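PDB 4MFZ: Dbv8 protein from Nonomuraea, which probably transfers long aliphatic acyl groups from acyl-CoA to an amino group of a glycopeptide antibiotic, as an N-acyltransferase of the GNAT type. Local coordinates for residues A[172-177]-A[300-305]; A[193-198]-A[216-221]; A[287-292]-A[328-333]. All coordinates share one frame; numbering follows the deposited sequence.

Contact 1: residues A[172-177]-A[300-305]; sequences RKYGEG and RYNGQP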
# COMPACT_ATOMS: atom_id res chain seq x y z
N ARG A 172 2.73 8.19 -11.90
CA ARG A 172 2.98 9.59 -11.57
C ARG A 172 4.45 9.78 -11.24
O ARG A 172 5.06 10.72 -11.70
CB ARG A 172 2.07 10.06 -10.42
CG ARG A 172 2.23 11.53 -10.09
CD ARG A 172 1.32 11.98 -8.96
NE ARG A 172 2.10 12.69 -7.95
CZ ARG A 172 1.66 13.67 -7.16
NH1 ARG A 172 0.40 14.11 -7.27
NH2 ARG A 172 2.48 14.24 -6.27
N LYS A 173 5.03 8.88 -10.46
CA LYS A 173 6.44 8.97 -10.12
C LYS A 173 7.40 8.69 -11.30
O LYS A 173 8.32 9.48 -11.54
CB LYS A 173 6.75 8.11 -8.90
CG LYS A 173 8.22 8.02 -8.56
CD LYS A 173 8.44 7.36 -7.20
CE LYS A 173 9.91 7.43 -6.81
NZ LYS A 173 10.17 7.03 -5.40
N TYR A 174 7.16 7.60 -12.04
CA TYR A 174 8.10 7.13 -13.08
C TYR A 174 7.73 7.41 -14.55
O TYR A 174 8.57 7.27 -15.44
CB TYR A 174 8.42 5.63 -12.92
CG TYR A 174 8.98 5.27 -11.57
CD1 TYR A 174 10.31 5.56 -11.23
CD2 TYR A 174 8.17 4.67 -10.61
CE1 TYR A 174 10.80 5.25 -9.97
CE2 TYR A 174 8.66 4.35 -9.35
CZ TYR A 174 9.96 4.64 -9.04
OH TYR A 174 10.39 4.33 -7.78
N GLY A 175 6.50 7.82 -14.80
CA GLY A 175 6.05 8.01 -16.18
C GLY A 175 5.91 6.69 -16.93
O GLY A 175 5.95 6.67 -18.16
N GLU A 176 5.75 5.59 -16.18
CA GLU A 176 5.58 4.26 -16.76
C GLU A 176 4.76 3.37 -15.81
O GLU A 176 4.56 3.72 -14.66
CB GLU A 176 6.94 3.62 -17.10
CG GLU A 176 7.80 3.33 -15.89
CD GLU A 176 9.20 2.85 -16.24
OE1 GLU A 176 9.63 1.83 -15.66
OE2 GLU A 176 9.88 3.48 -17.07
N GLY A 177 4.29 2.24 -16.32
CA GLY A 177 3.38 1.35 -15.58
C GLY A 177 4.01 0.58 -14.43
O GLY A 177 5.18 0.18 -14.48
N ARG A 300 6.42 13.16 -5.27
CA ARG A 300 6.56 11.85 -5.90
C ARG A 300 7.86 11.89 -6.70
O ARG A 300 7.97 11.45 -7.87
CB ARG A 300 5.31 11.50 -6.71
CG ARG A 300 4.71 10.14 -6.39
CD ARG A 300 4.71 9.75 -4.91
NE ARG A 300 3.44 10.00 -4.20
CZ ARG A 300 3.00 9.28 -3.17
NH1 ARG A 300 3.71 8.24 -2.71
NH2 ARG A 300 1.84 9.58 -2.60
N TYR A 301 8.84 12.45 -6.00
CA TYR A 301 10.14 12.81 -6.50
C TYR A 301 10.82 11.68 -7.23
O TYR A 301 10.76 10.53 -6.79
CB TYR A 301 11.02 13.23 -5.32
CG TYR A 301 12.32 13.81 -5.73
CD1 TYR A 301 12.36 15.00 -6.44
CD2 TYR A 301 13.52 13.17 -5.42
CE1 TYR A 301 13.55 15.55 -6.84
CE2 TYR A 301 14.72 13.72 -5.82
CZ TYR A 301 14.72 14.92 -6.53
OH TYR A 301 15.88 15.50 -6.94
N ASN A 302 11.49 12.01 -8.34
CA ASN A 302 12.27 11.04 -9.09
C ASN A 302 13.65 11.56 -9.55
O ASN A 302 14.01 11.39 -10.70
CB ASN A 302 11.44 10.49 -10.27
CG ASN A 302 12.02 9.21 -10.86
OD1 ASN A 302 12.65 8.39 -10.16
ND2 ASN A 302 11.80 9.01 -12.15
N GLY A 303 14.40 12.20 -8.65
CA GLY A 303 15.75 12.66 -8.96
C GLY A 303 15.89 13.91 -9.83
O GLY A 303 17.01 14.28 -10.19
N GLN A 304 14.80 14.57 -10.20
CA GLN A 304 14.94 15.80 -11.04
C GLN A 304 15.58 16.96 -10.26
O GLN A 304 15.57 16.97 -9.03
CB GLN A 304 13.63 16.21 -11.74
CG GLN A 304 12.38 16.22 -10.89
CD GLN A 304 11.80 14.82 -10.70
OE1 GLN A 304 11.41 14.46 -9.60
NE2 GLN A 304 11.78 14.03 -11.76
N PRO A 305 16.19 17.93 -10.98
CA PRO A 305 16.74 19.08 -10.25
C PRO A 305 15.66 19.80 -9.43
O PRO A 305 14.54 19.98 -9.91
CB PRO A 305 17.25 20.00 -11.37
CG PRO A 305 17.55 19.06 -12.50
CD PRO A 305 16.49 17.99 -12.42
O HOH W 1 8.55 12.29 -10.53
O HOH W 2 10.49 10.08 -3.93
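Two helix C-termini meet here: Lys173 in the last turn of helix 162-174 lies along Arg300 and Tyr301, which follow helix 291-299. The first residue to leave each helix, Gly175 and Arg300, has positive phi; that conformation is easy for glycine and less usual for arginine. The lysine chain is extended, with CG opposite its backbone N (chi1 174°), and it runs past two carbonyl oxygens. Its CG is 3.5 Å from Arg300 O, and its CE is 3.2 Å from Tyr301 O. A long aliphatic stem ending in a charge suits this path, because NZ goes on to form a salt bridge with Glu296. Direct hydrogen bonds between the two segments are absent. Instead a water donates to two backbone carbonyls, 3.0 Å from Lys173 O and 2.8 Å from Arg300 O. Beside it the guanidinium edge of Arg172 meets the stem of Arg300, NE to CB at 3.6 Å. The two guanidinium planes stand 84° apart, and Arg300 turns its charge to Glu219 and Glu296. Further along the loop Asn302 sets CB 3.5 Å from Lys173 O, while its OD1 lies 3.6 Å from CE1 of Tyr174, amide and ring planes nearly perpendicular. The loop braces itself: Asn302 N donates to Gln304 OE1 (2.8 Å), and Tyr301 OH donates to Gln304 O. The contact thus forms a surface seam where the end of helix 162-174, in the N-terminal acyltransferase domain, meets the loop after helix 291-299 of the GNAT-like domain.

Contact 2: residues A[193-198]-A[216-221]; sequences VYRLGR and HIPEVG. With MFK (decanoyl-CoA), chain B.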
# COMPACT_ATOMS: atom_id res chain seq x y z
N VAL A 193 -5.92 -4.65 6.14
CA VAL A 193 -6.02 -3.17 6.02
C VAL A 193 -7.47 -2.84 5.69
O VAL A 193 -8.06 -3.46 4.80
CB VAL A 193 -5.07 -2.58 4.93
CG1 VAL A 193 -5.17 -1.05 4.86
CG2 VAL A 193 -3.60 -2.99 5.17
N TYR A 194 -8.03 -1.87 6.40
CA TYR A 194 -9.41 -1.37 6.13
C TYR A 194 -9.39 0.13 5.95
O TYR A 194 -8.76 0.83 6.71
CB TYR A 194 -10.38 -1.82 7.24
CG TYR A 194 -10.39 -3.31 7.23
CD1 TYR A 194 -9.37 -4.06 7.85
CD2 TYR A 194 -11.32 -3.99 6.44
CE1 TYR A 194 -9.33 -5.45 7.73
CE2 TYR A 194 -11.29 -5.37 6.34
CZ TYR A 194 -10.31 -6.09 6.97
OH TYR A 194 -10.32 -7.45 6.79
N ARG A 195 -10.05 0.61 4.90
CA ARG A 195 -10.22 2.04 4.75
C ARG A 195 -11.57 2.44 5.32
O ARG A 195 -12.59 1.94 4.92
CB ARG A 195 -10.13 2.45 3.28
CG ARG A 195 -10.49 3.92 3.07
CD ARG A 195 -9.98 4.49 1.75
NE ARG A 195 -10.18 5.95 1.73
CZ ARG A 195 -9.62 6.78 0.86
NH1 ARG A 195 -8.79 6.32 -0.10
NH2 ARG A 195 -9.86 8.08 0.94
N LEU A 196 -11.58 3.37 6.27
CA LEU A 196 -12.83 3.82 6.84
C LEU A 196 -12.93 5.32 6.58
O LEU A 196 -12.27 6.11 7.23
CB LEU A 196 -12.94 3.50 8.36
CG LEU A 196 -12.61 2.12 8.96
CD1 LEU A 196 -12.64 2.14 10.50
CD2 LEU A 196 -13.54 1.04 8.41
N GLY A 197 -13.74 5.69 5.60
CA GLY A 197 -13.84 7.08 5.17
C GLY A 197 -12.50 7.51 4.58
O GLY A 197 -12.00 6.84 3.67
N ARG A 198 -11.89 8.55 5.15
CA ARG A 198 -10.65 9.11 4.60
C ARG A 198 -9.37 8.36 4.99
O ARG A 198 -8.33 8.58 4.37
CB ARG A 198 -10.50 10.57 5.00
CG ARG A 198 -9.32 11.36 4.38
CD ARG A 198 -9.42 11.55 2.86
NE ARG A 198 -8.25 12.21 2.24
CZ ARG A 198 -7.04 11.65 2.13
NH1 ARG A 198 -6.83 10.41 2.58
NH2 ARG A 198 -6.03 12.30 1.54
N HIS A 216 -2.72 5.07 8.35
CA HIS A 216 -2.14 5.59 7.10
C HIS A 216 -3.09 6.53 6.39
O HIS A 216 -4.31 6.28 6.33
CB HIS A 216 -1.73 4.44 6.17
CG HIS A 216 -0.65 3.55 6.75
ND1 HIS A 216 0.62 3.53 6.28
CD2 HIS A 216 -0.68 2.65 7.84
CE1 HIS A 216 1.36 2.65 7.01
NE2 HIS A 216 0.56 2.12 7.97
N ILE A 217 -2.54 7.63 5.86
CA ILE A 217 -3.34 8.61 5.11
C ILE A 217 -3.11 8.42 3.61
O ILE A 217 -2.02 8.74 3.10
CB ILE A 217 -3.05 10.07 5.51
CG1 ILE A 217 -3.37 10.27 7.01
CG2 ILE A 217 -3.87 11.04 4.65
CD1 ILE A 217 -2.85 11.57 7.59
N PRO A 218 -4.10 7.86 2.90
CA PRO A 218 -3.82 7.65 1.49
C PRO A 218 -3.92 8.96 0.76
O PRO A 218 -4.44 9.96 1.31
CB PRO A 218 -4.90 6.66 1.02
CG PRO A 218 -5.96 6.69 2.06
CD PRO A 218 -5.44 7.39 3.30
N GLU A 219 -3.37 8.97 -0.45
CA GLU A 219 -3.34 10.15 -1.29
C GLU A 219 -4.70 10.51 -1.85
O GLU A 219 -5.03 11.69 -1.91
CB GLU A 219 -2.39 9.94 -2.44
CG GLU A 219 -2.41 11.11 -3.39
CD GLU A 219 -1.02 11.55 -3.69
OE1 GLU A 219 -0.19 10.65 -3.96
OE2 GLU A 219 -0.78 12.77 -3.63
N VAL A 220 -5.45 9.50 -2.29
CA VAL A 220 -6.78 9.68 -2.90
C VAL A 220 -7.77 10.06 -1.78
O VAL A 220 -7.86 9.37 -0.76
CB VAL A 220 -7.26 8.39 -3.64
CG1 VAL A 220 -8.73 8.49 -4.07
CG2 VAL A 220 -6.43 8.14 -4.90
N GLY A 221 -8.49 11.16 -1.97
CA GLY A 221 -9.52 11.55 -1.03
C GLY A 221 -9.55 13.03 -0.70
O GLY A 221 -10.42 13.47 0.01
CCG MFK B . -2.42 15.32 10.59
CCF MFK B . -2.62 14.42 11.81
CCE MFK B . -2.26 13.00 11.46
CCD MFK B . -0.76 12.86 11.56
CCC MFK B . -0.43 11.39 11.76
CCB MFK B . 0.35 10.86 10.58
CCA MFK B . 0.94 9.53 10.98
CBZ MFK B . 0.30 8.45 10.13
CAK MFK B . 1.33 7.87 9.19
CAJ MFK B . 0.93 8.15 7.73
OAL MFK B . -0.25 8.18 7.37
SAI MFK B . 2.30 8.38 6.66
CAH MFK B . 1.49 8.79 5.06
CAG MFK B . 0.89 10.20 5.04
NAF MFK B . 0.21 10.35 3.74
CAE MFK B . 0.53 11.29 2.84
OAM MFK B . 1.40 12.15 3.02
CAD MFK B . -0.30 11.26 1.54
CAC MFK B . -0.01 12.52 0.70
NAB MFK B . -0.28 13.75 1.48
CAA MFK B . -1.46 14.36 1.31
OAO MFK B . -2.33 13.95 0.53
CAN MFK B . -1.68 15.66 2.10
OAU MFK B . -0.44 16.13 2.66
CAP MFK B . -2.77 15.54 3.19
CAR MFK B . -2.40 14.42 4.15
CAS MFK B . -4.15 15.23 2.61
CAQ MFK B . -2.84 16.85 3.96
OAT MFK B . -3.17 17.87 3.04
PAV MFK B . -4.01 19.18 3.46
OAX MFK B . -5.25 18.81 4.15
OAW MFK B . -4.10 20.06 2.26
OAY MFK B . -2.95 19.76 4.51
PAZ MFK B . -2.84 21.27 5.07
OBA MFK B . -1.93 21.17 6.35
OBB MFK B . -4.15 21.89 5.38
O5' MFK B . -1.88 22.03 4.03
C5' MFK B . -1.48 23.38 4.19
C4' MFK B . -0.65 23.76 2.96
O4' MFK B . 0.27 22.70 2.48
C3' MFK B . -1.54 24.03 1.77
O3' MFK B . -0.88 25.01 0.96
PBV MFK B . -1.74 26.25 0.39
OBW MFK B . -2.61 25.56 -0.74
OBY MFK B . -0.62 27.23 -0.26
OBX MFK B . -2.67 26.89 1.33
C2' MFK B . -1.56 22.66 1.08
O2' MFK B . -1.95 22.71 -0.27
C1' MFK B . -0.12 22.26 1.17
N9 MFK B . 0.03 20.78 1.07
C8 MFK B . -0.25 19.89 2.03
N7 MFK B . 0.03 18.67 1.55
C5 MFK B . 0.54 18.82 0.31
C4 MFK B . 0.53 20.12 0.03
N3 MFK B . 1.03 20.57 -1.13
C2 MFK B . 1.50 19.70 -2.24
N1 MFK B . 1.45 18.29 -1.81
C6 MFK B . 1.00 17.93 -0.60
N6 MFK B . 0.99 16.64 -0.26
O HOH W 3 -4.71 14.13 -0.57
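Hydrogen bonding dominates this contact: Arg195 and Arg198 each clamp one backbone carbonyl of the loop 216-221. Arg195 reaches out with an extended chain, its NE fixed to Gly197 O, and brings both terminal nitrogens end-on to Val220 O. NH2 makes the shorter bond, 2.9 Å to Val220 O, and NH1 the longer, more bent one; both come from the same face of the carbonyl. Arg198, its chain bent at chi2 (66°), grips Pro218 O in the same way, NH1 at 2.7 Å and NH2 at 2.8 Å. Arginine suits both places because its two terminal N-H groups can converge on a single carbonyl oxygen. Van der Waals packing fills in around the charges. Pro218 CG lies over one face of the Arg195 guanidinium, 3.6 Å from NH1, and Pro218 CD is 3.4 Å from Arg198 NH1. Gly221, at a phi of 137°, presents bare backbone to Arg198, and Gly221 C is 3.3 Å from Arg198 NE. The third kind of interaction is with decanoyl-CoA. Ile217 N donates to the thioester oxygen OAL (2.8 Å), and Ile217 O accepts a nearly straight bond from NAF of the pantetheine arm (2.8 Å). This strand-like pairing at the end of a central strand is the GNAT way of holding an acyl-CoA. Arg198 thus secures the turn just beyond the paired residue. The loop leads from strand 211-216 to helix 226-243, from which Ile228 packs on Arg198, while Glu165 of helix 162-174 accepts from the backbone N of Glu219 and Val220.

Contact 3: residues A[287-292]-A[328-333]; sequences PQDGDD and HWYQRS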
# COMPACT_ATOMS: atom_id res chain seq x y z
N PRO A 287 17.31 10.39 15.63
CA PRO A 287 16.82 11.11 14.44
C PRO A 287 16.48 10.20 13.23
O PRO A 287 17.20 9.22 12.94
CB PRO A 287 17.95 12.09 14.13
CG PRO A 287 18.60 12.34 15.47
CD PRO A 287 18.52 11.02 16.19
N GLN A 288 15.37 10.49 12.55
CA GLN A 288 14.99 9.77 11.34
C GLN A 288 14.99 10.71 10.13
O GLN A 288 14.17 11.62 10.05
CB GLN A 288 13.60 9.15 11.49
CG GLN A 288 13.50 8.07 12.56
CD GLN A 288 12.10 7.50 12.65
OE1 GLN A 288 11.33 7.84 13.57
NE2 GLN A 288 11.74 6.65 11.70
N ASP A 289 15.90 10.46 9.20
CA ASP A 289 16.09 11.34 8.04
C ASP A 289 14.84 11.36 7.20
O ASP A 289 14.25 10.32 6.94
CB ASP A 289 17.28 10.87 7.20
CG ASP A 289 18.58 10.87 7.97
OD1 ASP A 289 18.65 11.51 9.04
OD2 ASP A 289 19.55 10.24 7.49
N GLY A 290 14.40 12.54 6.80
CA GLY A 290 13.12 12.67 6.11
C GLY A 290 13.13 13.38 4.78
O GLY A 290 12.06 13.64 4.22
N ASP A 291 14.31 13.68 4.24
CA ASP A 291 14.38 14.36 2.94
C ASP A 291 13.75 13.50 1.84
O ASP A 291 12.90 13.99 1.09
CB ASP A 291 15.82 14.74 2.56
CG ASP A 291 16.43 15.80 3.48
OD1 ASP A 291 15.72 16.42 4.31
OD2 ASP A 291 17.64 16.03 3.34
N ASP A 292 14.14 12.23 1.76
CA ASP A 292 13.56 11.31 0.75
C ASP A 292 12.05 11.22 0.89
O ASP A 292 11.30 11.31 -0.10
CB ASP A 292 14.15 9.89 0.86
CG ASP A 292 15.59 9.80 0.34
OD1 ASP A 292 16.22 10.84 0.10
OD2 ASP A 292 16.09 8.66 0.17
N HIS A 328 17.46 20.40 6.70
CA HIS A 328 16.91 19.03 6.55
C HIS A 328 15.57 18.75 7.15
O HIS A 328 15.20 19.34 8.16
CB HIS A 328 17.93 17.99 7.03
CG HIS A 328 19.18 17.96 6.18
ND1 HIS A 328 20.29 18.65 6.51
CD2 HIS A 328 19.43 17.35 4.95
CE1 HIS A 328 21.23 18.46 5.55
NE2 HIS A 328 20.70 17.67 4.59
N TRP A 329 14.85 17.80 6.54
CA TRP A 329 13.56 17.33 7.03
C TRP A 329 13.68 16.04 7.79
O TRP A 329 14.49 15.19 7.44
CB TRP A 329 12.62 17.14 5.86
CG TRP A 329 12.31 18.44 5.17
CD1 TRP A 329 12.85 18.92 3.98
CD2 TRP A 329 11.41 19.49 5.65
NE1 TRP A 329 12.34 20.16 3.68
CE2 TRP A 329 11.46 20.56 4.64
CE3 TRP A 329 10.58 19.63 6.76
CZ2 TRP A 329 10.71 21.72 4.77
CZ3 TRP A 329 9.83 20.81 6.88
CH2 TRP A 329 9.88 21.83 5.89
N TYR A 330 12.84 15.88 8.81
CA TYR A 330 12.78 14.63 9.60
C TYR A 330 11.40 13.97 9.61
O TYR A 330 10.38 14.64 9.51
CB TYR A 330 13.29 14.87 11.04
CG TYR A 330 14.69 15.42 11.01
CD1 TYR A 330 15.79 14.55 10.95
CD2 TYR A 330 14.93 16.80 10.96
CE1 TYR A 330 17.09 15.04 10.87
CE2 TYR A 330 16.21 17.29 10.88
CZ TYR A 330 17.29 16.41 10.83
OH TYR A 330 18.57 16.91 10.75
N GLN A 331 11.39 12.64 9.69
CA GLN A 331 10.19 11.88 10.00
C GLN A 331 10.12 11.72 11.50
O GLN A 331 11.16 11.56 12.16
CB GLN A 331 10.31 10.50 9.41
CG GLN A 331 10.22 10.44 7.90
CD GLN A 331 10.07 9.02 7.44
OE1 GLN A 331 9.01 8.59 7.00
NE2 GLN A 331 11.14 8.27 7.58
N ARG A 332 8.92 11.73 12.06
CA ARG A 332 8.76 11.38 13.48
C ARG A 332 7.73 10.27 13.63
O ARG A 332 6.82 10.15 12.81
CB ARG A 332 8.37 12.59 14.36
CG ARG A 332 9.14 13.88 14.08
CD ARG A 332 10.52 13.92 14.72
NE ARG A 332 10.41 14.47 16.06
CZ ARG A 332 10.35 13.72 17.15
NH1 ARG A 332 10.42 12.43 17.04
NH2 ARG A 332 10.24 14.27 18.34
N SER A 333 7.91 9.48 14.69
CA SER A 333 6.97 8.44 15.08
C SER A 333 6.06 8.98 16.15
O SER A 333 6.48 9.73 17.03
CB SER A 333 7.72 7.22 15.61
OG SER A 333 8.52 6.69 14.58
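Gln288 packs against Gln331 and Ser333 on the face of the sheet that Gln288 and Gln331 share. Its CB lies 4.1 Å from CB of Gln331 and 3.5 Å from Gln331 O. Beyond CG the chain is extended (chi2 180°), which carries CD along the neighbouring strand to 4.1 Å from Ser333 OG. At the tip OE1 is 3.2 Å from Ser333 OG, a hydroxyl whose firmer partner is Thr255. A long, uncharged amide suits the place: its CB packs on Gln331 and its amide reaches the hydroxyl of Ser333, two residues along the next strand. The backbone O of Gln288 accepts from Gln331 N at 3.0 Å. Further on, the chain turns into a helix at Gly290, the N-cap, whose bare backbone comes close enough for its N to donate to Trp329 O (2.7 Å). Asp291, in the first turn, bends back so that OD1 takes the N-H of Trp329 almost straight (2.8 Å, 170°). A carboxylate here would probably also be favoured by the positive helix end. Strand 281-289 thus borders strand 330-337 antiparallel at the sheet's edge; Trp329 is covered by Ile294 of helix 291-299 and Leu323 of helix 314-324, and strand 251-256 flanks the far side.

Contacts 1 and 2 touch through a salt bridge, Arg300 NH2 to Glu219 OE1 at 2.7 Å, although their centres are 23 Å apart; the loop beside decanoyl-CoA is thereby tied to the seam between the domains. Contact 3 touches neither: its nearest atoms are about 6 Å from contact 1 and about 10 Å from contact 2. It is connected by helix 291-299, which begins in contact 3 and ends just before Arg300 of contact 1. Contacts 2 and 3 reach the same mixed sheet. Contact 2 binds decanoyl-CoA directly, whereas the side chains of Arg300 and Gln331 come within about 5 and 7 Å of it.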